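Local coordinates for GNAT family acetyltransferase (Mycobacterium smegmatis, PDB 6C30), which probably transfers an acetyl group from acetyl-CoA to an amino group, as a RimJ-type N-acetyltransferase of the GNAT superfamily, at residues 63-68 / 72-77; 152-157 / 178-183; 170-175 / 197-202. All coordinates share one frame; numbering follows the deposited sequence. Where two conformers were deposited one is given.

From the N terminus, interaction 1 comes first. It closes a short turn between helix 62-65 and helix 71-83, ahead of the sheet's central strands. The chain then runs through strands 88-94 to 114-121 and helix 130-143 before interaction 2 opens at 152-157. Interactions 2 and 3 cross: 170-175 lies inside the loop that 152-157 closes with 178-183, and its partner 197-202 lies beyond that loop. Both use strand 172-180, and their centres are about 19 Å apart. Interaction 2 ties strand 150-155 to the bend at the end of 172-180 and to strand 182-183. Interaction 3 ties the start of 172-180 to the turn before helix 204-217. Interaction 1 is remote, centred about 34 Å from interaction 3.

Interaction 1: residues 63-68 / 72-77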
ATOM      1  N   LYS A  63     -11.708 -13.263  23.595  1.00 16.19           N
ATOM      2  CA  LYS A  63     -12.498 -12.093  23.244  1.00 14.56           C
ATOM      3  C   LYS A  63     -11.980 -10.846  23.940  1.00 16.76           C
ATOM      4  O   LYS A  63     -12.160  -9.735  23.440  1.00 19.14           O
ATOM      5  CB  LYS A  63     -13.974 -12.332  23.575  1.00 18.37           C
ATOM      6  CG  LYS A  63     -14.573 -13.466  22.747  1.00 21.30           C
ATOM      7  CD  LYS A  63     -16.059 -13.654  23.014  1.00 27.63           C
ATOM      8  CE  LYS A  63     -16.313 -14.157  24.425  1.00 35.15           C
ATOM      9  NZ  LYS A  63     -15.611 -15.449  24.710  1.00 37.72           N
ATOM     10  N   VAL A  64     -11.318 -11.033  25.075  1.00 16.77           N
ATOM     11  CA  VAL A  64     -10.704  -9.918  25.783  1.00 18.56           C
ATOM     12  C   VAL A  64      -9.419  -9.520  25.069  1.00 16.62           C
ATOM     13  O   VAL A  64      -9.174  -8.338  24.807  1.00 19.01           O
ATOM     14  CB  VAL A  64     -10.416 -10.274  27.254  1.00 21.83           C
ATOM     15  CG1 VAL A  64      -9.575  -9.191  27.912  1.00 20.79           C
ATOM     16  CG2 VAL A  64     -11.720 -10.480  28.006  1.00 23.40           C
ATOM     17  N   ARG A  65      -8.604 -10.515  24.744  1.00 15.87           N
ATOM     18  CA  ARG A  65      -7.338 -10.297  24.059  1.00 14.61           C
ATOM     19  C   ARG A  65      -7.533  -9.579  22.729  1.00 13.85           C
ATOM     20  O   ARG A  65      -6.724  -8.726  22.359  1.00 14.56           O
ATOM     21  CB  ARG A  65      -6.612 -11.632  23.837  1.00 15.53           C
ATOM     22  CG  ARG A  65      -5.365 -11.557  22.962  1.00 15.73           C
ATOM     23  CD  ARG A  65      -4.250 -10.733  23.611  1.00 17.28           C
ATOM     24  NE  ARG A  65      -3.019 -10.819  22.829  1.00 17.60           N
ATOM     25  CZ  ARG A  65      -1.858 -10.290  23.197  1.00 17.95           C
ATOM     26  NH1 ARG A  65      -1.768  -9.619  24.337  1.00 21.96           N
ATOM     27  NH2 ARG A  65      -0.792 -10.422  22.416  1.00 26.25           N
ATOM     28  N   HIS A  66      -8.600  -9.915  22.013  1.00 14.06           N
ATOM     29  CA  HIS A  66      -8.760  -9.402  20.655  1.00 13.04           C
ATOM     30  C   HIS A  66      -9.845  -8.351  20.501  1.00 13.44           C
ATOM     31  O   HIS A  66     -10.280  -8.057  19.387  1.00 15.09           O
ATOM     32  CB  HIS A  66      -9.000 -10.576  19.701  1.00 14.08           C
ATOM     33  CG  HIS A  66      -7.847 -11.521  19.651  1.00 14.70           C
ATOM     34  ND1 HIS A  66      -7.806 -12.688  20.382  1.00 11.98           N
ATOM     35  CD2 HIS A  66      -6.669 -11.452  18.989  1.00 14.59           C
ATOM     36  CE1 HIS A  66      -6.656 -13.298  20.167  1.00 12.75           C
ATOM     37  NE2 HIS A  66      -5.947 -12.569  19.323  1.00 15.26           N
ATOM     38  N   ALA A  67     -10.248  -7.754  21.614  1.00 15.19           N
ATOM     39  CA  ALA A  67     -11.096  -6.575  21.587  1.00 14.92           C
ATOM     40  C   ALA A  67     -10.354  -5.412  20.909  1.00 13.63           C
ATOM     41  O   ALA A  67      -9.129  -5.324  20.980  1.00 12.92           O
ATOM     42  CB  ALA A  67     -11.506  -6.195  22.996  1.00 19.16           C
ATOM     43  N   VAL A  68     -11.099  -4.508  20.282  1.00 14.11           N
ATOM     44  CA  VAL A  68     -10.479  -3.408  19.544  1.00 13.22           C
ATOM     45  C   VAL A  68      -9.598  -2.544  20.463  1.00 15.43           C
ATOM     46  O   VAL A  68      -8.555  -2.051  20.040  1.00 14.68           O
ATOM     47  CB  VAL A  68     -11.545  -2.534  18.818  1.00 17.08           C
ATOM     48  CG1 VAL A  68     -12.380  -1.718  19.791  1.00 20.28           C
ATOM     49  CG2 VAL A  68     -10.882  -1.621  17.814  1.00 22.46           C
ATOM     50  N   PRO A  72      -3.956  -1.171  20.779  1.00 11.68           N
ATOM     51  CA  PRO A  72      -2.872  -0.197  20.954  1.00 11.32           C
ATOM     52  C   PRO A  72      -1.675  -0.719  21.762  1.00 11.61           C
ATOM     53  O   PRO A  72      -0.544  -0.532  21.323  1.00 12.43           O
ATOM     54  CB  PRO A  72      -3.572   0.969  21.661  1.00 13.60           C
ATOM     55  CG  PRO A  72      -4.954   0.936  21.056  1.00 13.73           C
ATOM     56  CD  PRO A  72      -5.274  -0.557  21.036  1.00 12.09           C
ATOM     57  N   SER A  73      -1.900  -1.404  22.880  1.00 12.43           N
ATOM     58  CA  SER A  73      -0.749  -1.918  23.623  1.00 12.82           C
ATOM     59  C   SER A  73      -0.000  -3.021  22.871  1.00 11.98           C
ATOM     60  O   SER A  73       1.220  -3.110  22.954  1.00 13.90           O
ATOM     61  CB  SER A  73      -1.186  -2.421  24.998  1.00 13.83           C
ATOM     62  OG  SER A  73      -1.525  -1.312  25.835  1.00 19.49           O
ATOM     63  N   ILE A  74      -0.730  -3.850  22.132  1.00 11.59           N
ATOM     64  CA  ILE A  74      -0.084  -4.899  21.349  1.00 13.20           C
ATOM     65  C   ILE A  74       0.760  -4.286  20.231  1.00 12.05           C
ATOM     66  O   ILE A  74       1.944  -4.619  20.055  1.00 13.15           O
ATOM     67  CB  ILE A  74      -1.135  -5.870  20.785  1.00 12.33           C
ATOM     68  CG1 ILE A  74      -1.779  -6.655  21.932  1.00 13.41           C
ATOM     69  CG2 ILE A  74      -0.513  -6.805  19.751  1.00 14.24           C
ATOM     70  CD1 ILE A  74      -2.997  -7.458  21.534  1.00 12.84           C
ATOM     71  N   CYS A  75       0.159  -3.354  19.498  1.00 10.94           N
ATOM     72  CA  CYS A  75       0.848  -2.684  18.417  1.00 12.18           C
ATOM     73  C   CYS A  75       2.068  -1.912  18.938  1.00 11.78           C
ATOM     74  O   CYS A  75       3.142  -1.968  18.348  1.00 12.48           O
ATOM     75  CB  CYS A  75      -0.130  -1.758  17.694  1.00 11.98           C
ATOM     76  SG  CYS A  75       0.536  -0.983  16.225  1.00 13.46           S
ATOM     77  N   SER A  76       1.893  -1.190  20.044  1.00 12.74           N
ATOM     78  CA  SER A  76       3.016  -0.456  20.627  0.53 14.23           C
ATOM     79  C   SER A  76       4.159  -1.397  21.018  1.00 12.92           C
ATOM     80  O   SER A  76       5.332  -1.094  20.777  1.00 13.92           O
ATOM     81  CB  SER A  76       2.564   0.356  21.844  0.53 14.18           C
ATOM     82  OG  SER A  76       1.883   1.537  21.450  0.53 15.40           O
ATOM     83  N   GLY A  77       3.817  -2.540  21.604  1.00 12.93           N
ATOM     84  CA  GLY A  77       4.831  -3.512  21.977  1.00 14.25           C
ATOM     85  C   GLY A  77       5.586  -4.058  20.778  1.00 13.53           C
ATOM     86  O   GLY A  77       6.811  -4.187  20.811  1.00 13.97           O
TER
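This is a surface contact across the short connection between helix 62-65 and helix 71-83 of the GNAT domain. Arg65, in the last turn of the first helix, meets Ile74 of the second. Arg65 and Ile74 point at one another. The Ile74 CD1 methyl sits over the centre of one guanidinium face, with CD1 3.5 Å from Arg65 CZ. Beside it, at almost the same height over the face, Ile74 CG1 lies 3.8 Å from Arg65 NH1. Arg65 reaches across because CG leaves anti to the backbone N (chi1 172°) and the chain then bends at chi2 (66°). On the way, Arg65 CG lies over one face of the His66 ring, toward its rim. A second, smaller touch is made nearer the turn, where the carbonyl O of Val68 comes 3.7 Å from Pro72 CD. His66 is the first residue to leave helical geometry, and its ring is held by hydrogen bonds to Trp62 and Arg44. Beyond the pair, Arg65 also touches Thr58 and Met60, while Ile74 packs on Trp40 of helix 37-46. No hydrogen bond joins 63-68 to 72-77. The contact is van der Waals packing of an aliphatic methyl on a flat cationic face. The methyl covers that face without standing in the way of the in-plane N-H groups.

Interaction 2: residues 152-157 / 178-183; sequences EATVRP and KRYLEV
Thr154 is the first residue of 152-157 to touch the other segment, at the bend around Tyr180 and Leu181. Its CG2 methyl lies 3.8 Å from Tyr180 CE2, and the two side chains stand roughly perpendicular. Thr154 CG2 is anti to the carbonyl carbon, which leaves OG1 (chi1 53°) between the backbone N and that carbon. From there OG1 lies at the limit of contact, 4.2 Å from Leu181 CD1. Val155 turns to the other side of the strand. Arg156 follows, just past the strand end. Its chain bends at chi3 (66°) and runs alongside Val183, pointing the other way, with NH1 3.9 Å from Val183 CG1. The contact is side-chain packing, without polar bonds, between the end of strand 150-155 and the bulged corner at the end of strand 172-180. Arg156 NH1 instead makes a weak hydrogen bond to Pro53 O. Tyr180 and Leu181 both face Arg188, forming a classic beta bulge where the chain turns. Strand 186-196 runs antiparallel to both 150-155 and 172-180, and so links the two segments. Thr154 also touches Leu177 of strand 172-180. On the other face of strand 150-155, Ala153 and Val155 pack against helix 160-169.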
ATOM      1  N   GLU A 152      13.803 -19.382  10.445  1.00 12.33           N
ATOM      2  CA  GLU A 152      13.156 -20.612  10.872  1.00 12.26           C
ATOM      3  C   GLU A 152      11.693 -20.369  11.202  1.00 12.68           C
ATOM      4  O   GLU A 152      11.263 -19.219  11.330  1.00 12.40           O
ATOM      5  CB  GLU A 152      13.864 -21.201  12.094  1.00 12.48           C
ATOM      6  CG  GLU A 152      13.735 -20.318  13.331  1.00 13.23           C
ATOM      7  CD  GLU A 152      14.461 -20.862  14.547  1.00 13.68           C
ATOM      8  OE1 GLU A 152      14.093 -20.468  15.670  1.00 16.82           O
ATOM      9  OE2 GLU A 152      15.408 -21.671  14.399  1.00 15.01           O
ATOM     10  N   ALA A 153      10.939 -21.452  11.328  1.00 12.31           N
ATOM     11  CA  ALA A 153       9.540 -21.381  11.755  1.00 12.17           C
ATOM     12  C   ALA A 153       9.199 -22.628  12.541  1.00 12.54           C
ATOM     13  O   ALA A 153       9.860 -23.668  12.404  1.00 12.78           O
ATOM     14  CB  ALA A 153       8.598 -21.236  10.564  1.00 13.32           C
ATOM     15  N   THR A 154       8.188 -22.520  13.398  1.00 12.84           N
ATOM     16  CA  THR A 154       7.716 -23.673  14.154  1.00 12.89           C
ATOM     17  C   THR A 154       6.250 -23.932  13.828  1.00 13.43           C
ATOM     18  O   THR A 154       5.463 -22.999  13.602  1.00 16.23           O
ATOM     19  CB  THR A 154       7.916 -23.490  15.678  1.00 13.54           C
ATOM     20  OG1 THR A 154       7.322 -22.252  16.092  1.00 15.85           O
ATOM     21  CG2 THR A 154       9.396 -23.463  16.008  1.00 14.70           C
ATOM     22  N   VAL A 155       5.886 -25.205  13.765  1.00 12.21           N
ATOM     23  CA  VAL A 155       4.549 -25.578  13.333  1.00 13.86           C
ATOM     24  C   VAL A 155       4.203 -26.930  13.947  1.00 13.42           C
ATOM     25  O   VAL A 155       5.039 -27.827  13.962  1.00 13.97           O
ATOM     26  CB  VAL A 155       4.467 -25.611  11.778  1.00 14.20           C
ATOM     27  CG1 VAL A 155       5.536 -26.523  11.175  1.00 15.59           C
ATOM     28  CG2 VAL A 155       3.074 -26.015  11.319  1.00 14.93           C
ATOM     29  N   ARG A 156       3.003 -27.069  14.496  1.00 13.38           N
ATOM     30  CA  ARG A 156       2.605 -28.354  15.056  1.00 13.01           C
ATOM     31  C   ARG A 156       2.522 -29.409  13.955  1.00 14.38           C
ATOM     32  O   ARG A 156       2.077 -29.113  12.838  1.00 14.54           O
ATOM     33  CB  ARG A 156       1.267 -28.234  15.797  1.00 13.59           C
ATOM     34  CG  ARG A 156       1.392 -27.507  17.138  1.00 14.27           C
ATOM     35  CD  ARG A 156       0.047 -27.374  17.848  1.00 13.86           C
ATOM     36  NE  ARG A 156      -0.476 -28.679  18.243  1.00 13.40           N
ATOM     37  CZ  ARG A 156      -1.713 -28.887  18.683  1.00 16.79           C
ATOM     38  NH1 ARG A 156      -2.570 -27.875  18.773  1.00 15.59           N
ATOM     39  NH2 ARG A 156      -2.095 -30.115  19.020  1.00 18.40           N
ATOM     40  N   PRO A 157       2.958 -30.644  14.262  1.00 14.05           N
ATOM     41  CA  PRO A 157       2.831 -31.721  13.275  1.00 14.47           C
ATOM     42  C   PRO A 157       1.395 -31.865  12.793  1.00 14.47           C
ATOM     43  O   PRO A 157       1.186 -32.230  11.640  1.00 17.24           O
ATOM     44  CB  PRO A 157       3.269 -32.968  14.047  1.00 15.04           C
ATOM     45  CG  PRO A 157       4.177 -32.456  15.119  1.00 17.12           C
ATOM     46  CD  PRO A 157       3.664 -31.081  15.482  1.00 14.43           C
ATOM     47  N   LYS A 178      10.097 -31.007  21.388  1.00 12.02           N
ATOM     48  CA  LYS A 178       9.132 -31.631  22.286  1.00 13.18           C
ATOM     49  C   LYS A 178       8.525 -30.634  23.281  1.00 12.89           C
ATOM     50  O   LYS A 178       9.246 -29.860  23.913  1.00 13.82           O
ATOM     51  CB  LYS A 178       9.786 -32.784  23.061  1.00 15.37           C
ATOM     52  CG  LYS A 178      10.310 -33.913  22.172  1.00 15.07           C
ATOM     53  CD  LYS A 178       9.199 -34.621  21.387  1.00 15.08           C
ATOM     54  CE  LYS A 178       8.280 -35.400  22.305  1.00 16.10           C
ATOM     55  NZ  LYS A 178       7.224 -36.131  21.528  1.00 17.59           N
ATOM     56  N   ARG A 179       7.197 -30.662  23.412  1.00 13.72           N
ATOM     57  CA  ARG A 179       6.497 -29.875  24.438  1.00 13.96           C
ATOM     58  C   ARG A 179       6.945 -28.414  24.380  1.00 12.36           C
ATOM     59  O   ARG A 179       7.244 -27.798  25.402  1.00 14.01           O
ATOM     60  CB  ARG A 179       6.747 -30.468  25.833  1.00 15.01           C
ATOM     61  CG  ARG A 179       6.210 -31.886  25.999  1.00 15.89           C
ATOM     62  CD  ARG A 179       6.684 -32.556  27.294  1.00 16.82           C
ATOM     63  NE  ARG A 179       8.138 -32.713  27.343  1.00 16.65           N
ATOM     64  CZ  ARG A 179       8.808 -33.700  26.754  1.00 17.73           C
ATOM     65  NH1 ARG A 179       8.158 -34.635  26.069  1.00 18.29           N
ATOM     66  NH2 ARG A 179      10.131 -33.760  26.851  1.00 17.36           N
ATOM     67  N   TYR A 180       7.001 -27.872  23.170  1.00 12.76           N
ATOM     68  CA  TYR A 180       7.720 -26.630  22.913  1.00 12.70           C
ATOM     69  C   TYR A 180       6.956 -25.368  23.325  1.00 13.15           C
ATOM     70  O   TYR A 180       7.515 -24.491  23.981  1.00 14.55           O
ATOM     71  CB  TYR A 180       8.098 -26.565  21.422  1.00 13.22           C
ATOM     72  CG  TYR A 180       8.850 -25.313  21.032  1.00 12.39           C
ATOM     73  CD1 TYR A 180      10.123 -25.061  21.532  1.00 13.58           C
ATOM     74  CD2 TYR A 180       8.293 -24.390  20.157  1.00 13.50           C
ATOM     75  CE1 TYR A 180      10.810 -23.912  21.176  1.00 15.05           C
ATOM     76  CE2 TYR A 180       8.978 -23.243  19.793  1.00 13.76           C
ATOM     77  CZ  TYR A 180      10.229 -23.008  20.312  1.00 15.31           C
ATOM     78  OH  TYR A 180      10.896 -21.856  19.942  1.00 18.68           O
ATOM     79  N   LEU A 181       5.695 -25.268  22.915  1.00 12.43           N
ATOM     80  CA  LEU A 181       4.895 -24.069  23.157  1.00 13.32           C
ATOM     81  C   LEU A 181       3.593 -24.438  23.836  1.00 12.87           C
ATOM     82  O   LEU A 181       2.997 -25.485  23.533  1.00 14.23           O
ATOM     83  CB  LEU A 181       4.606 -23.335  21.843  1.00 14.81           C
ATOM     84  CG  LEU A 181       5.674 -22.379  21.315  1.00 16.01           C
ATOM     85  CD1 LEU A 181       5.484 -22.104  19.829  1.00 16.88           C
ATOM     86  CD2 LEU A 181       5.672 -21.073  22.123  1.00 17.77           C
ATOM     87  N   GLU A 182       3.139 -23.577  24.741  1.00 13.37           N
ATOM     88  CA  GLU A 182       1.875 -23.790  25.427  1.00 14.69           C
ATOM     89  C   GLU A 182       0.750 -23.379  24.489  1.00 13.20           C
ATOM     90  O   GLU A 182       0.556 -22.190  24.223  1.00 14.08           O
ATOM     91  CB  GLU A 182       1.817 -22.983  26.720  1.00 15.94           C
ATOM     92  CG  GLU A 182       0.980 -23.607  27.815  1.00 19.86           C
ATOM     93  CD  GLU A 182       0.789 -22.672  29.001  1.00 25.88           C
ATOM     94  OE1 GLU A 182       1.415 -21.587  29.035  1.00 25.20           O
ATOM     95  OE2 GLU A 182      -0.002 -23.024  29.898  1.00 27.66           O
ATOM     96  N   VAL A 183       0.027 -24.361  23.967  1.00 12.45           N
ATOM     97  CA  VAL A 183      -0.986 -24.142  22.930  1.00 14.29           C
ATOM     98  C   VAL A 183      -2.189 -25.030  23.231  1.00 14.05           C
ATOM     99  O   VAL A 183      -2.031 -26.223  23.477  1.00 14.61           O
ATOM    100  CB  VAL A 183      -0.437 -24.475  21.515  1.00 12.02           C
ATOM    101  CG1 VAL A 183      -1.553 -24.464  20.477  1.00 14.66           C
ATOM    102  CG2 VAL A 183       0.688 -23.531  21.116  1.00 13.40           C
TER

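Interaction 3: residues 170-175 / 197-202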
ATOM      1  N   GLY A 170       9.900 -23.514   0.434  1.00 15.45           N
ATOM      2  CA  GLY A 170      11.273 -23.991   0.523  1.00 16.58           C
ATOM      3  C   GLY A 170      11.810 -24.305   1.906  1.00 14.95           C
ATOM      4  O   GLY A 170      12.987 -24.647   2.053  1.00 17.15           O
ATOM      5  N   PHE A 171      10.974 -24.209   2.930  1.00 14.65           N
ATOM      6  CA  PHE A 171      11.450 -24.567   4.268  1.00 14.94           C
ATOM      7  C   PHE A 171      11.759 -26.061   4.383  1.00 14.90           C
ATOM      8  O   PHE A 171      10.999 -26.898   3.880  1.00 16.65           O
ATOM      9  CB  PHE A 171      10.420 -24.161   5.332  1.00 15.45           C
ATOM     10  CG  PHE A 171      10.416 -22.690   5.630  1.00 14.05           C
ATOM     11  CD1 PHE A 171      11.313 -22.161   6.544  1.00 14.45           C
ATOM     12  CD2 PHE A 171       9.525 -21.840   4.992  1.00 14.42           C
ATOM     13  CE1 PHE A 171      11.325 -20.795   6.817  1.00 15.73           C
ATOM     14  CE2 PHE A 171       9.527 -20.480   5.261  1.00 14.64           C
ATOM     15  CZ  PHE A 171      10.429 -19.957   6.182  1.00 14.58           C
ATOM     16  N   ARG A 172      12.873 -26.373   5.052  1.00 13.88           N
ATOM     17  CA  ARG A 172      13.290 -27.744   5.354  1.00 17.40           C
ATOM     18  C   ARG A 172      12.947 -28.129   6.783  1.00 15.20           C
ATOM     19  O   ARG A 172      13.199 -27.350   7.691  1.00 15.62           O
ATOM     20  CB  ARG A 172      14.802 -27.907   5.195  1.00 15.16           C
ATOM     21  CG  ARG A 172      15.371 -27.601   3.831  1.00 15.62           C
ATOM     22  CD  ARG A 172      16.908 -27.569   3.904  1.00 16.50           C
ATOM     23  NE  ARG A 172      17.403 -26.301   4.434  1.00 16.40           N
ATOM     24  CZ  ARG A 172      17.762 -26.086   5.700  1.00 16.09           C
ATOM     25  NH1 ARG A 172      17.703 -27.066   6.594  1.00 17.90           N
ATOM     26  NH2 ARG A 172      18.188 -24.882   6.063  1.00 16.28           N
ATOM     27  N   GLU A 173      12.442 -29.334   7.011  1.00 15.22           N
ATOM     28  CA  GLU A 173      12.318 -29.827   8.390  1.00 13.96           C
ATOM     29  C   GLU A 173      13.702 -30.064   8.998  1.00 15.51           C
ATOM     30  O   GLU A 173      14.536 -30.761   8.399  1.00 18.25           O
ATOM     31  CB  GLU A 173      11.509 -31.124   8.442  1.00 16.49           C
ATOM     32  CG  GLU A 173      10.032 -30.939   8.131  1.00 19.12           C
ATOM     33  CD  GLU A 173       9.241 -32.222   8.285  1.00 23.88           C
ATOM     34  OE1 GLU A 173       9.817 -33.231   8.748  1.00 26.51           O
ATOM     35  OE2 GLU A 173       8.046 -32.225   7.932  1.00 22.99           O
ATOM     36  N   GLU A 174      13.943 -29.501  10.182  1.00 14.24           N
ATOM     37  CA  GLU A 174      15.222 -29.674  10.869  1.00 13.94           C
ATOM     38  C   GLU A 174      15.098 -30.461  12.160  1.00 15.70           C
ATOM     39  O   GLU A 174      16.063 -31.064  12.600  1.00 15.88           O
ATOM     40  CB  GLU A 174      15.868 -28.311  11.161  1.00 14.31           C
ATOM     41  CG  GLU A 174      16.391 -27.649   9.899  1.00 15.22           C
ATOM     42  CD  GLU A 174      17.361 -26.523  10.161  1.00 14.55           C
ATOM     43  OE1 GLU A 174      17.209 -25.814  11.171  1.00 14.46           O
ATOM     44  OE2 GLU A 174      18.283 -26.348   9.341  1.00 13.97           O
ATOM     45  N   GLY A 175      13.927 -30.462  12.779  1.00 14.19           N
ATOM     46  CA  GLY A 175      13.793 -31.187  14.026  1.00 15.90           C
ATOM     47  C   GLY A 175      12.405 -31.162  14.605  1.00 14.69           C
ATOM     48  O   GLY A 175      11.504 -30.540  14.046  1.00 14.40           O
ATOM     49  N   ALA A 197      20.163 -18.369   3.551  1.00 18.07           N
ATOM     50  CA  ALA A 197      20.267 -17.441   2.431  1.00 17.26           C
ATOM     51  C   ALA A 197      20.848 -18.099   1.181  1.00 19.80           C
ATOM     52  O   ALA A 197      20.443 -17.769   0.067  1.00 20.52           O
ATOM     53  CB  ALA A 197      21.092 -16.239   2.829  1.00 19.65           C
ATOM     54  N   GLU A 198      21.769 -19.040   1.373  1.00 20.71           N
ATOM     55  CA  GLU A 198      22.351 -19.786   0.246  1.00 20.48           C
ATOM     56  C   GLU A 198      21.284 -20.468  -0.612  1.00 21.21           C
ATOM     57  O   GLU A 198      21.485 -20.677  -1.808  1.00 21.17           O
ATOM     58  CB  GLU A 198      23.344 -20.845   0.749  1.00 22.59           C
ATOM     59  CG  GLU A 198      24.550 -20.295   1.509  1.00 22.09           C
ATOM     60  CD  GLU A 198      24.319 -20.225   3.008  1.00 24.01           C
ATOM     61  OE1 GLU A 198      23.152 -20.332   3.433  1.00 22.45           O
ATOM     62  OE2 GLU A 198      25.302 -20.063   3.759  1.00 22.56           O
ATOM     63  N   GLU A 199      20.155 -20.820  -0.001  1.00 18.09           N
ATOM     64  CA  GLU A 199      19.109 -21.576  -0.680  1.00 18.04           C
ATOM     65  C   GLU A 199      18.114 -20.691  -1.418  1.00 18.45           C
ATOM     66  O   GLU A 199      17.276 -21.193  -2.164  1.00 19.77           O
ATOM     67  CB  GLU A 199      18.334 -22.437   0.316  1.00 18.18           C
ATOM     68  CG  GLU A 199      19.187 -23.313   1.204  1.00 17.97           C
ATOM     69  CD  GLU A 199      18.352 -24.062   2.217  1.00 16.86           C
ATOM     70  OE1 GLU A 199      17.624 -25.007   1.833  1.00 18.16           O
ATOM     71  OE2 GLU A 199      18.410 -23.695   3.411  1.00 16.70           O
ATOM     72  N   LEU A 200      18.180 -19.386  -1.184  1.00 19.61           N
ATOM     73  CA  LEU A 200      17.150 -18.500  -1.730  1.00 19.98           C
ATOM     74  C   LEU A 200      17.055 -18.534  -3.268  1.00 23.15           C
ATOM     75  O   LEU A 200      15.963 -18.728  -3.790  1.00 21.65           O
ATOM     76  CB  LEU A 200      17.355 -17.062  -1.246  1.00 22.18           C
ATOM     77  CG  LEU A 200      16.212 -16.139  -1.686  1.00 26.56           C
ATOM     78  CD1 LEU A 200      14.900 -16.599  -1.073  1.00 24.17           C
ATOM     79  CD2 LEU A 200      16.498 -14.688  -1.322  1.00 28.50           C
ATOM     80  N   PRO A 201      18.185 -18.373  -3.996  1.00 24.64           N
ATOM     81  CA  PRO A 201      18.066 -18.316  -5.465  1.00 23.12           C
ATOM     82  C   PRO A 201      17.360 -19.500  -6.122  1.00 25.02           C
ATOM     83  O   PRO A 201      16.633 -19.302  -7.095  1.00 27.57           O
ATOM     84  CB  PRO A 201      19.525 -18.271  -5.926  1.00 27.70           C
ATOM     85  CG  PRO A 201      20.244 -17.641  -4.815  1.00 27.62           C
ATOM     86  CD  PRO A 201      19.580 -18.161  -3.568  1.00 24.93           C
ATOM     87  N   GLN A 202      17.559 -20.705  -5.609  1.00 23.09           N
ATOM     88  CA  GLN A 202      16.962 -21.892  -6.214  1.00 29.21           C
ATOM     89  C   GLN A 202      15.605 -22.240  -5.598  1.00 25.21           C
ATOM     90  O   GLN A 202      15.011 -23.269  -5.919  1.00 23.04           O
ATOM     91  CB  GLN A 202      17.909 -23.089  -6.078  1.00 31.96           C
ATOM     92  CG  GLN A 202      19.006 -23.167  -7.133  1.00 40.22           C
ATOM     93  CD  GLN A 202      18.474 -23.499  -8.511  1.00 48.01           C
ATOM     94  OE1 GLN A 202      18.489 -22.657  -9.412  1.00 52.37           O
ATOM     95  NE2 GLN A 202      17.986 -24.727  -8.683  1.00 47.35           N
TER
HETATM   96  O   HOH W   1      15.153 -25.174   0.578  1.00 21.86           O
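A surface salt bridge joins the start of strand 172-180 to the 3-10 turn that follows strand 186-196 and leads toward helix 204-217. Arg172 presents the NE/NH2 edge of its guanidinium to the Glu199 carboxylate, each nitrogen taking a different oxygen. Arg172 NE is 2.9 Å from Glu199 OE1, and Arg172 NH2 is 2.9 Å from Glu199 OE2. Both oxygens are met on their syn sides and lie close to the guanidinium plane. The fit is not flat, since the two planar groups are turned 33° apart, and both N-H...O angles are 145°. A further, weak bond runs from Arg172 NE to Glu199 OE2. The third nitrogen is used within the strand: Arg172 NH1 is 2.9 Å from Glu174 OE2, in a nearly straight bond. The bend of Arg172 at chi3 (-80°) sets its guanidinium between the two acids. A water adds a second link across the contact, giving one hydrogen bond to Gly170 O at 2.7 Å and one to Glu199 OE1 at 2.8 Å. Gly170 ends helix 160-169 in a Schellman motif. Outside the segments, Glu199 OE2 accepts the backbone N-H of Thr196, and Glu174 OE1 pairs with Arg150. All three guanidinium nitrogens are therefore engaged, which should fix its rotation. The positive charge between Glu174 and Glu199 probably offsets their mutual repulsion and would favour the ionised form of both.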